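Local coordinates for D-glycero-D-manno-heptose 1-phosphate kinase (Bacteroides thetaiotaomicron, PDB 3K85), which probably phosphorylates D-glycero-D-manno-heptose 1-phosphate with ATP, as a member of the GHMP family of small-molecule kinases, at residues A[13-21]-A[232-242]; A[25-36]-A[167-178]. All coordinates share one frame; numbering follows the deposited sequence.

Contact 1 of 2, residues A[13-21]-A[232-242]; sequences GLAGGGSDV and MHKIKQSAIDT
Gly-16 and Ile-235 meet through a CA-H...O contact: Gly-16 CA lies 3.1 Å from Ile-235 O, with 150° at the hydrogen. The same carbonyl accepts the hydroxyl of Ser-238 within the helix. Ile-235 also presses its CG2 branch on the loop, 3.3 Å from Gly-17 O. One turn earlier, Met-232, present as selenomethionine, is bent at chi2 (64°) and again at chi3, which curls its SE back to 3.6 Å from Ser-19 N. At the other end Ala-15 CB points at the helix and sits 3.5 Å from Thr-242 OG1. Strand 13-15 runs almost square to helix 232-242 (92°), and Leu-14 and Ala-15 together face Leu-33 in a classic beta bulge. The glycine run after this first strand of the chain is consistent with the first conserved GHMP motif, which in relatives lines the substrate site. Classical hydrogen-bonded links between the segments run through water. One water donates to Leu-14 O (2.9 Å) and to Thr-242 OG1 (3.0 Å), whose own proton is given to Ser-238 O. A second accepts from Gly-16 N at 2.8 Å and donates only weakly to Ser-238 OG.

Contact 2 of 2, residues A[25-36]-A[167-178]; sequences SDIYGGLILNAT and GGFNYMEFLQND
Ala-35 CB stands squarely over one face of the Phe-169 ring, 3.7 Å from its centroid and 7° off the normal, a CH-pi contact. Along the same side of the sheet, with CG turned away from its own backbone N (chi1 -176°), Leu-33 swings CD1 across to the edge of the Tyr-171 ring, near the ring plane. Leu-31 sets both methyls near Tyr-171 OH, and its CD2 runs alongside Glu-173 CG at 3.7 Å. On the other side Ile-32 slants across Phe-174, with CD1 3.8 Å from CE2, while Asn-34 lies nearly at right angles to Met-172, its ND2 bonded to Gln-159. Backbone bonds in both directions join Gly-30 with Phe-174, Ile-32 with Met-172 and Asn-34 with Asn-170. At one end Gln-176 NE2 donates to Ile-27 O (3.0 Å). At the other, Thr-36 OG1 takes the N-H of Gly-168 at 2.8 Å and also bonds Ile-332 O. A valine here would probably leave the Gly-168 N-H and the Ile-332 carbonyl without the hydroxyl they share. The face with Leu-31, Leu-33 and Tyr-171 meets helix 230-246; that with Ile-32, Asn-34 and Met-172 meets helix 159-166. An antiparallel strand pair in a mixed sheet, with a helix packed on each face, is consistent with the S5-like fold of the N-terminal part of GHMP kinases.

In the fold
Contact 2 is a buried strand pair with surface-exposed residues at its Gln-176 to Asp-178 end, whereas contact 1 is partly buried and joins a glycine-rich loop to a helix. Their chemistry differs accordingly: direct two-way backbone bonds and apolar side chains in contact 2, van der Waals packing, a CA-H...O contact and bridging waters in contact 1. With centres about 9 Å apart, they reach the same sheet, where strands 4-15 and 30-37 are neighbours. Two polar links probably tie them: Lys-236 NZ to Gly-29 O (3.0 Å) and Ser-19 OG to Leu-31 N (2.9 Å). Helix 230-246 is thus common to both: it packs on the glycine loop in contact 1 and lies against one face of the strand pair in contact 2.

Contact 1 of 2, residues A[13-21]-A[232-242]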
loop_
_atom_site.group_PDB
_atom_site.type_symbol
_atom_site.label_atom_id
_atom_site.label_comp_id
_atom_site.label_asym_id
_atom_site.label_seq_id
_atom_site.Cartn_x
_atom_site.Cartn_y
_atom_site.Cartn_z
ATOM N N GLY A 13 12.745 -1.427 12.186
ATOM C CA GLY A 13 13.232 -2.216 11.074
ATOM C C GLY A 13 12.625 -3.591 11.234
ATOM O O GLY A 13 13.122 -4.411 12.007
ATOM N N LEU A 14 11.544 -3.854 10.515
ATOM C CA LEU A 14 10.892 -5.142 10.637
ATOM C C LEU A 14 11.684 -6.271 10.003
ATOM O O LEU A 14 11.776 -7.351 10.582
ATOM C CB LEU A 14 9.476 -5.073 10.058
ATOM C CG LEU A 14 8.601 -4.060 10.812
ATOM C CD1 LEU A 14 7.227 -3.977 10.202
ATOM C CD2 LEU A 14 8.509 -4.470 12.272
ATOM N N ALA A 15 12.269 -6.032 8.832
ATOM C CA ALA A 15 13.035 -7.078 8.153
ATOM C C ALA A 15 13.866 -6.583 6.973
ATOM O O ALA A 15 13.580 -5.534 6.387
ATOM C CB ALA A 15 12.103 -8.180 7.680
ATOM N N GLY A 16 14.892 -7.365 6.633
ATOM C CA GLY A 16 15.766 -7.040 5.522
ATOM C C GLY A 16 16.848 -6.053 5.896
ATOM O O GLY A 16 17.648 -5.646 5.052
ATOM N N GLY A 17 16.877 -5.670 7.165
ATOM C CA GLY A 17 17.863 -4.709 7.619
ATOM C C GLY A 17 19.276 -5.060 7.196
ATOM O O GLY A 17 19.796 -6.118 7.549
ATOM N N GLY A 18 19.899 -4.180 6.427
ATOM C CA GLY A 18 21.258 -4.427 5.990
ATOM C C GLY A 18 21.369 -4.558 4.489
ATOM O O GLY A 18 22.369 -4.142 3.901
ATOM N N SER A 19 20.337 -5.126 3.869
ATOM C CA SER A 19 20.328 -5.327 2.430
ATOM C C SER A 19 20.279 -3.999 1.701
ATOM O O SER A 19 20.464 -3.945 0.487
ATOM C CB SER A 19 19.129 -6.190 2.014
ATOM O OG SER A 19 17.901 -5.495 2.172
ATOM N N ASP A 20 20.036 -2.928 2.449
ATOM C CA ASP A 20 19.950 -1.593 1.871
ATOM C C ASP A 20 21.283 -0.873 1.794
ATOM O O ASP A 20 21.395 0.168 1.153
ATOM C CB ASP A 20 18.979 -0.740 2.685
ATOM C CG ASP A 20 19.357 -0.663 4.155
ATOM O OD1 ASP A 20 19.542 -1.733 4.778
ATOM O OD2 ASP A 20 19.461 0.470 4.686
ATOM N N VAL A 21 22.291 -1.430 2.451
ATOM C CA VAL A 21 23.617 -0.832 2.489
ATOM C C VAL A 21 24.469 -1.140 1.270
ATOM O O VAL A 21 24.494 -2.274 0.789
ATOM C CB VAL A 21 24.385 -1.318 3.731
ATOM C CG1 VAL A 21 25.781 -0.725 3.746
ATOM C CG2 VAL A 21 23.612 -0.951 4.997
HETATM N N MSE A 232 23.381 -12.502 4.419
HETATM C CA MSE A 232 22.620 -11.346 3.973
HETATM C C MSE A 232 21.537 -11.753 2.987
HETATM O O MSE A 232 20.460 -11.165 2.971
HETATM C CB MSE A 232 23.545 -10.319 3.321
HETATM C CG MSE A 232 22.877 -8.983 3.027
HETATM SE SE MSE A 232 22.307 -8.042 4.630
HETATM C CE MSE A 232 24.006 -7.274 5.164
ATOM N N HIS A 233 21.818 -12.755 2.162
ATOM C CA HIS A 233 20.829 -13.211 1.195
ATOM C C HIS A 233 19.591 -13.728 1.920
ATOM O O HIS A 233 18.491 -13.743 1.362
ATOM C CB HIS A 233 21.404 -14.313 0.296
ATOM C CG HIS A 233 22.481 -13.838 -0.633
ATOM N ND1 HIS A 233 22.394 -12.648 -1.326
ATOM C CD2 HIS A 233 23.652 -14.406 -1.004
ATOM C CE1 HIS A 233 23.467 -12.505 -2.085
ATOM N NE2 HIS A 233 24.245 -13.557 -1.909
ATOM N N LYS A 234 19.775 -14.153 3.166
ATOM C CA LYS A 234 18.666 -14.654 3.963
ATOM C C LYS A 234 17.917 -13.479 4.573
ATOM O O LYS A 234 16.685 -13.468 4.587
ATOM C CB LYS A 234 19.170 -15.581 5.066
ATOM C CG LYS A 234 19.646 -16.930 4.558
ATOM C CD LYS A 234 20.131 -17.811 5.706
ATOM C CE LYS A 234 20.547 -19.194 5.219
ATOM N NZ LYS A 234 21.049 -20.035 6.343
ATOM N N ILE A 235 18.669 -12.499 5.077
ATOM C CA ILE A 235 18.084 -11.295 5.666
ATOM C C ILE A 235 17.247 -10.596 4.595
ATOM O O ILE A 235 16.187 -10.061 4.880
ATOM C CB ILE A 235 19.184 -10.334 6.186
ATOM C CG1 ILE A 235 19.804 -10.911 7.465
ATOM C CG2 ILE A 235 18.610 -8.946 6.430
ATOM C CD1 ILE A 235 20.993 -10.130 7.999
ATOM N N LYS A 236 17.738 -10.608 3.361
ATOM C CA LYS A 236 17.012 -10.013 2.244
ATOM C C LYS A 236 15.732 -10.832 2.026
ATOM O O LYS A 236 14.644 -10.280 1.872
ATOM C CB LYS A 236 17.868 -10.053 0.975
ATOM C CG LYS A 236 17.123 -9.662 -0.301
ATOM C CD LYS A 236 18.001 -9.794 -1.541
ATOM C CE LYS A 236 17.295 -9.257 -2.785
ATOM N NZ LYS A 236 18.225 -9.091 -3.951
ATOM N N GLN A 237 15.878 -12.154 2.032
ATOM C CA GLN A 237 14.755 -13.061 1.824
ATOM C C GLN A 237 13.676 -12.879 2.876
ATOM O O GLN A 237 12.490 -12.909 2.567
ATOM C CB GLN A 237 15.232 -14.514 1.857
ATOM C CG GLN A 237 14.126 -15.539 1.640
ATOM C CD GLN A 237 13.442 -15.359 0.301
ATOM O OE1 GLN A 237 14.101 -15.121 -0.712
ATOM N NE2 GLN A 237 12.119 -15.473 0.286
ATOM N N SER A 238 14.105 -12.712 4.121
ATOM C CA SER A 238 13.186 -12.531 5.228
ATOM C C SER A 238 12.243 -11.352 4.963
ATOM O O SER A 238 11.082 -11.383 5.364
ATOM C CB SER A 238 13.963 -12.326 6.551
ATOM O OG SER A 238 14.665 -11.086 6.612
ATOM N N ALA A 239 12.733 -10.327 4.277
ATOM C CA ALA A 239 11.896 -9.174 3.978
ATOM C C ALA A 239 10.704 -9.658 3.162
ATOM O O ALA A 239 9.573 -9.228 3.383
ATOM C CB ALA A 239 12.684 -8.119 3.206
ATOM N N ILE A 240 10.964 -10.564 2.225
ATOM C CA ILE A 240 9.898 -11.114 1.397
ATOM C C ILE A 240 8.937 -11.962 2.240
ATOM O O ILE A 240 7.721 -11.817 2.130
ATOM C CB ILE A 240 10.463 -11.986 0.257
ATOM C CG1 ILE A 240 11.263 -11.112 -0.713
ATOM C CG2 ILE A 240 9.324 -12.693 -0.485
ATOM C CD1 ILE A 240 11.913 -11.898 -1.856
ATOM N N ASP A 241 9.479 -12.838 3.086
ATOM C CA ASP A 241 8.636 -13.693 3.925
ATOM C C ASP A 241 7.858 -12.880 4.953
ATOM O O ASP A 241 6.723 -13.215 5.272
ATOM C CB ASP A 241 9.474 -14.744 4.665
ATOM C CG ASP A 241 10.431 -15.489 3.745
ATOM O OD1 ASP A 241 10.041 -15.795 2.598
ATOM O OD2 ASP A 241 11.573 -15.781 4.178
ATOM N N THR A 242 8.477 -11.823 5.474
ATOM C CA THR A 242 7.828 -10.987 6.473
ATOM C C THR A 242 6.674 -10.195 5.874
ATOM O O THR A 242 5.608 -10.096 6.486
ATOM C CB THR A 242 8.825 -10.024 7.151
ATOM O OG1 THR A 242 9.833 -10.787 7.824
ATOM C CG2 THR A 242 8.117 -9.160 8.190
HETATM O O HOH W 1 11.465 -10.222 10.277
HETATM O O HOH W 2 16.166 -8.853 8.636
#

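Contact 2 of 2, residues A[25-36]-A[167-178]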
loop_
_atom_site.group_PDB
_atom_site.type_symbol
_atom_site.label_atom_id
_atom_site.label_comp_id
_atom_site.label_asym_id
_atom_site.label_seq_id
_atom_site.Cartn_x
_atom_site.Cartn_y
_atom_site.Cartn_z
ATOM N N SER A 25 23.592 -3.448 -1.632
ATOM C CA SER A 25 22.351 -3.088 -2.306
ATOM C C SER A 25 22.563 -2.915 -3.807
ATOM O O SER A 25 21.704 -3.276 -4.613
ATOM C CB SER A 25 21.755 -1.797 -1.714
ATOM O OG SER A 25 22.484 -0.639 -2.079
ATOM N N ASP A 26 23.721 -2.379 -4.179
ATOM C CA ASP A 26 24.038 -2.131 -5.579
ATOM C C ASP A 26 24.421 -3.377 -6.382
ATOM O O ASP A 26 24.134 -3.476 -7.577
ATOM C CB ASP A 26 25.149 -1.084 -5.663
ATOM C CG ASP A 26 24.785 0.197 -4.945
ATOM O OD1 ASP A 26 23.666 0.700 -5.185
ATOM O OD2 ASP A 26 25.604 0.705 -4.144
ATOM N N ILE A 27 25.053 -4.337 -5.723
ATOM C CA ILE A 27 25.460 -5.562 -6.393
ATOM C C ILE A 27 24.342 -6.601 -6.500
ATOM O O ILE A 27 24.046 -7.097 -7.586
ATOM C CB ILE A 27 26.666 -6.193 -5.663
ATOM C CG1 ILE A 27 27.855 -5.234 -5.728
ATOM C CG2 ILE A 27 27.008 -7.556 -6.276
ATOM C CD1 ILE A 27 28.968 -5.573 -4.736
ATOM N N TYR A 28 23.717 -6.922 -5.373
ATOM C CA TYR A 28 22.667 -7.935 -5.347
ATOM C C TYR A 28 21.254 -7.371 -5.336
ATOM O O TYR A 28 20.311 -8.034 -5.784
ATOM C CB TYR A 28 22.852 -8.823 -4.116
ATOM C CG TYR A 28 24.242 -9.401 -3.987
ATOM C CD1 TYR A 28 24.626 -10.534 -4.712
ATOM C CD2 TYR A 28 25.176 -8.814 -3.139
ATOM C CE1 TYR A 28 25.914 -11.071 -4.589
ATOM C CE2 TYR A 28 26.463 -9.335 -3.005
ATOM C CZ TYR A 28 26.830 -10.464 -3.732
ATOM O OH TYR A 28 28.115 -10.968 -3.592
ATOM N N GLY A 29 21.115 -6.153 -4.817
ATOM C CA GLY A 29 19.812 -5.519 -4.721
ATOM C C GLY A 29 19.302 -5.692 -3.303
ATOM O O GLY A 29 19.509 -6.741 -2.688
ATOM N N GLY A 30 18.637 -4.670 -2.770
ATOM C CA GLY A 30 18.128 -4.770 -1.410
ATOM C C GLY A 30 16.615 -4.863 -1.274
ATOM O O GLY A 30 15.863 -4.487 -2.177
ATOM N N LEU A 31 16.173 -5.378 -0.130
ATOM C CA LEU A 31 14.752 -5.514 0.153
ATOM C C LEU A 31 14.507 -5.179 1.614
ATOM O O LEU A 31 15.144 -5.740 2.510
ATOM C CB LEU A 31 14.269 -6.937 -0.168
ATOM C CG LEU A 31 14.146 -7.239 -1.662
ATOM C CD1 LEU A 31 13.691 -8.672 -1.865
ATOM C CD2 LEU A 31 13.166 -6.275 -2.303
ATOM N N ILE A 32 13.584 -4.252 1.849
ATOM C CA ILE A 32 13.280 -3.826 3.199
ATOM C C ILE A 32 11.814 -3.647 3.563
ATOM O O ILE A 32 11.020 -3.084 2.802
ATOM C CB ILE A 32 14.014 -2.513 3.510
ATOM C CG1 ILE A 32 15.456 -2.835 3.902
ATOM C CG2 ILE A 32 13.284 -1.736 4.612
ATOM C CD1 ILE A 32 16.254 -1.655 4.336
ATOM N N LEU A 33 11.463 -4.125 4.750
ATOM C CA LEU A 33 10.113 -3.965 5.265
ATOM C C LEU A 33 10.251 -3.233 6.585
ATOM O O LEU A 33 10.770 -3.782 7.552
ATOM C CB LEU A 33 9.436 -5.315 5.509
ATOM C CG LEU A 33 7.976 -5.158 5.955
ATOM C CD1 LEU A 33 7.173 -4.559 4.816
ATOM C CD2 LEU A 33 7.393 -6.500 6.346
ATOM N N ASN A 34 9.813 -1.982 6.617
ATOM C CA ASN A 34 9.878 -1.197 7.844
ATOM C C ASN A 34 8.589 -0.397 8.037
ATOM O O ASN A 34 7.747 -0.294 7.136
ATOM C CB ASN A 34 11.096 -0.257 7.839
ATOM C CG ASN A 34 11.108 0.686 6.654
ATOM O OD1 ASN A 34 10.062 1.033 6.108
ATOM N ND2 ASN A 34 12.307 1.120 6.256
ATOM N N ALA A 35 8.448 0.186 9.215
ATOM C CA ALA A 35 7.235 0.928 9.531
ATOM C C ALA A 35 7.523 2.033 10.519
ATOM O O ALA A 35 8.203 1.805 11.516
ATOM C CB ALA A 35 6.200 -0.028 10.111
ATOM N N THR A 36 6.998 3.222 10.254
ATOM C CA THR A 36 7.207 4.343 11.145
ATOM C C THR A 36 6.354 4.206 12.409
ATOM O O THR A 36 5.308 3.563 12.393
ATOM C CB THR A 36 6.892 5.649 10.438
ATOM O OG1 THR A 36 5.643 5.524 9.754
ATOM C CG2 THR A 36 7.999 5.985 9.439
ATOM N N GLY A 167 6.509 7.328 5.419
ATOM C CA GLY A 167 5.568 6.974 6.472
ATOM C C GLY A 167 4.791 5.694 6.223
ATOM O O GLY A 167 4.670 5.249 5.073
ATOM N N GLY A 168 4.275 5.104 7.304
ATOM C CA GLY A 168 3.495 3.870 7.230
ATOM C C GLY A 168 4.310 2.586 7.122
ATOM O O GLY A 168 5.476 2.558 7.509
ATOM N N PHE A 169 3.678 1.510 6.639
ATOM C CA PHE A 169 4.356 0.228 6.414
ATOM C C PHE A 169 4.818 0.238 4.941
ATOM O O PHE A 169 4.000 0.275 4.014
ATOM C CB PHE A 169 3.403 -0.954 6.630
ATOM C CG PHE A 169 3.150 -1.279 8.071
ATOM C CD1 PHE A 169 3.685 -2.431 8.641
ATOM C CD2 PHE A 169 2.395 -0.423 8.870
ATOM C CE1 PHE A 169 3.475 -2.720 9.990
ATOM C CE2 PHE A 169 2.180 -0.706 10.222
ATOM C CZ PHE A 169 2.721 -1.852 10.780
ATOM N N ASN A 170 6.129 0.217 4.734
ATOM C CA ASN A 170 6.693 0.248 3.390
ATOM C C ASN A 170 7.545 -0.994 3.081
ATOM O O ASN A 170 8.149 -1.591 3.973
ATOM C CB ASN A 170 7.537 1.523 3.213
ATOM C CG ASN A 170 6.689 2.791 3.178
ATOM O OD1 ASN A 170 6.954 3.761 3.898
ATOM N ND2 ASN A 170 5.667 2.795 2.325
ATOM N N TYR A 171 7.536 -1.398 1.816
ATOM C CA TYR A 171 8.339 -2.520 1.332
ATOM C C TYR A 171 9.163 -1.803 0.282
ATOM O O TYR A 171 8.652 -1.429 -0.775
ATOM C CB TYR A 171 7.462 -3.578 0.686
ATOM C CG TYR A 171 8.200 -4.789 0.153
ATOM C CD1 TYR A 171 8.640 -5.790 1.012
ATOM C CD2 TYR A 171 8.393 -4.968 -1.221
ATOM C CE1 TYR A 171 9.246 -6.949 0.524
ATOM C CE2 TYR A 171 8.997 -6.116 -1.718
ATOM C CZ TYR A 171 9.420 -7.103 -0.835
ATOM O OH TYR A 171 10.026 -8.241 -1.303
HETATM N N MSE A 172 10.428 -1.576 0.596
HETATM C CA MSE A 172 11.321 -0.843 -0.285
HETATM C C MSE A 172 12.266 -1.730 -1.066
HETATM O O MSE A 172 12.823 -2.701 -0.540
HETATM C CB MSE A 172 12.135 0.160 0.532
HETATM C CG MSE A 172 11.323 0.838 1.623
HETATM SE SE MSE A 172 12.276 2.208 2.600
HETATM C CE MSE A 172 10.831 3.522 2.730
ATOM N N GLU A 173 12.441 -1.384 -2.334
ATOM C CA GLU A 173 13.331 -2.123 -3.210
ATOM C C GLU A 173 14.502 -1.209 -3.513
ATOM O O GLU A 173 14.342 -0.180 -4.160
ATOM C CB GLU A 173 12.596 -2.514 -4.495
ATOM C CG GLU A 173 11.584 -3.632 -4.288
ATOM C CD GLU A 173 10.695 -3.874 -5.502
ATOM O OE1 GLU A 173 9.699 -3.138 -5.677
ATOM O OE2 GLU A 173 10.994 -4.805 -6.289
ATOM N N PHE A 174 15.667 -1.568 -2.990
ATOM C CA PHE A 174 16.885 -0.805 -3.212
ATOM C C PHE A 174 17.614 -1.611 -4.267
ATOM O O PHE A 174 18.449 -2.476 -3.973
ATOM C CB PHE A 174 17.683 -0.711 -1.917
ATOM C CG PHE A 174 16.993 0.098 -0.854
ATOM C CD1 PHE A 174 16.965 1.489 -0.932
ATOM C CD2 PHE A 174 16.319 -0.529 0.190
ATOM C CE1 PHE A 174 16.277 2.246 0.010
ATOM C CE2 PHE A 174 15.622 0.219 1.141
ATOM C CZ PHE A 174 15.601 1.609 1.050
ATOM N N LEU A 175 17.246 -1.322 -5.507
ATOM C CA LEU A 175 17.764 -2.000 -6.676
ATOM C C LEU A 175 19.227 -1.725 -6.984
ATOM O O LEU A 175 19.837 -0.799 -6.443
ATOM C CB LEU A 175 16.892 -1.629 -7.875
ATOM C CG LEU A 175 15.406 -1.896 -7.600
ATOM C CD1 LEU A 175 14.535 -1.234 -8.654
ATOM C CD2 LEU A 175 15.168 -3.397 -7.547
ATOM N N GLN A 176 19.785 -2.569 -7.848
ATOM C CA GLN A 176 21.167 -2.445 -8.286
ATOM C C GLN A 176 21.226 -1.121 -9.043
ATOM O O GLN A 176 20.190 -0.632 -9.501
ATOM C CB GLN A 176 21.501 -3.617 -9.210
ATOM C CG GLN A 176 21.301 -4.978 -8.548
ATOM C CD GLN A 176 21.022 -6.091 -9.543
ATOM O OE1 GLN A 176 19.947 -6.147 -10.146
ATOM N NE2 GLN A 176 21.992 -6.982 -9.721
ATOM N N ASN A 177 22.412 -0.530 -9.174
ATOM C CA ASN A 177 22.511 0.745 -9.881
ATOM C C ASN A 177 21.637 1.740 -9.131
ATOM O O ASN A 177 20.865 2.496 -9.724
ATOM C CB ASN A 177 22.007 0.576 -11.315
ATOM C CG ASN A 177 23.012 -0.127 -12.203
ATOM O OD1 ASN A 177 23.906 0.514 -12.757
ATOM N ND2 ASN A 177 22.883 -1.450 -12.330
ATOM N N ASP A 178 21.792 1.717 -7.813
ATOM C CA ASP A 178 21.038 2.535 -6.867
ATOM C C ASP A 178 19.739 3.211 -7.329
ATOM O O ASP A 178 19.628 4.435 -7.394
ATOM C CB ASP A 178 21.961 3.557 -6.165
ATOM C CG ASP A 178 22.189 4.813 -6.974
ATOM O OD1 ASP A 178 22.661 5.802 -6.379
ATOM O OD2 ASP A 178 21.905 4.813 -8.191
HETATM O O HOH W 3 8.215 3.051 6.712
#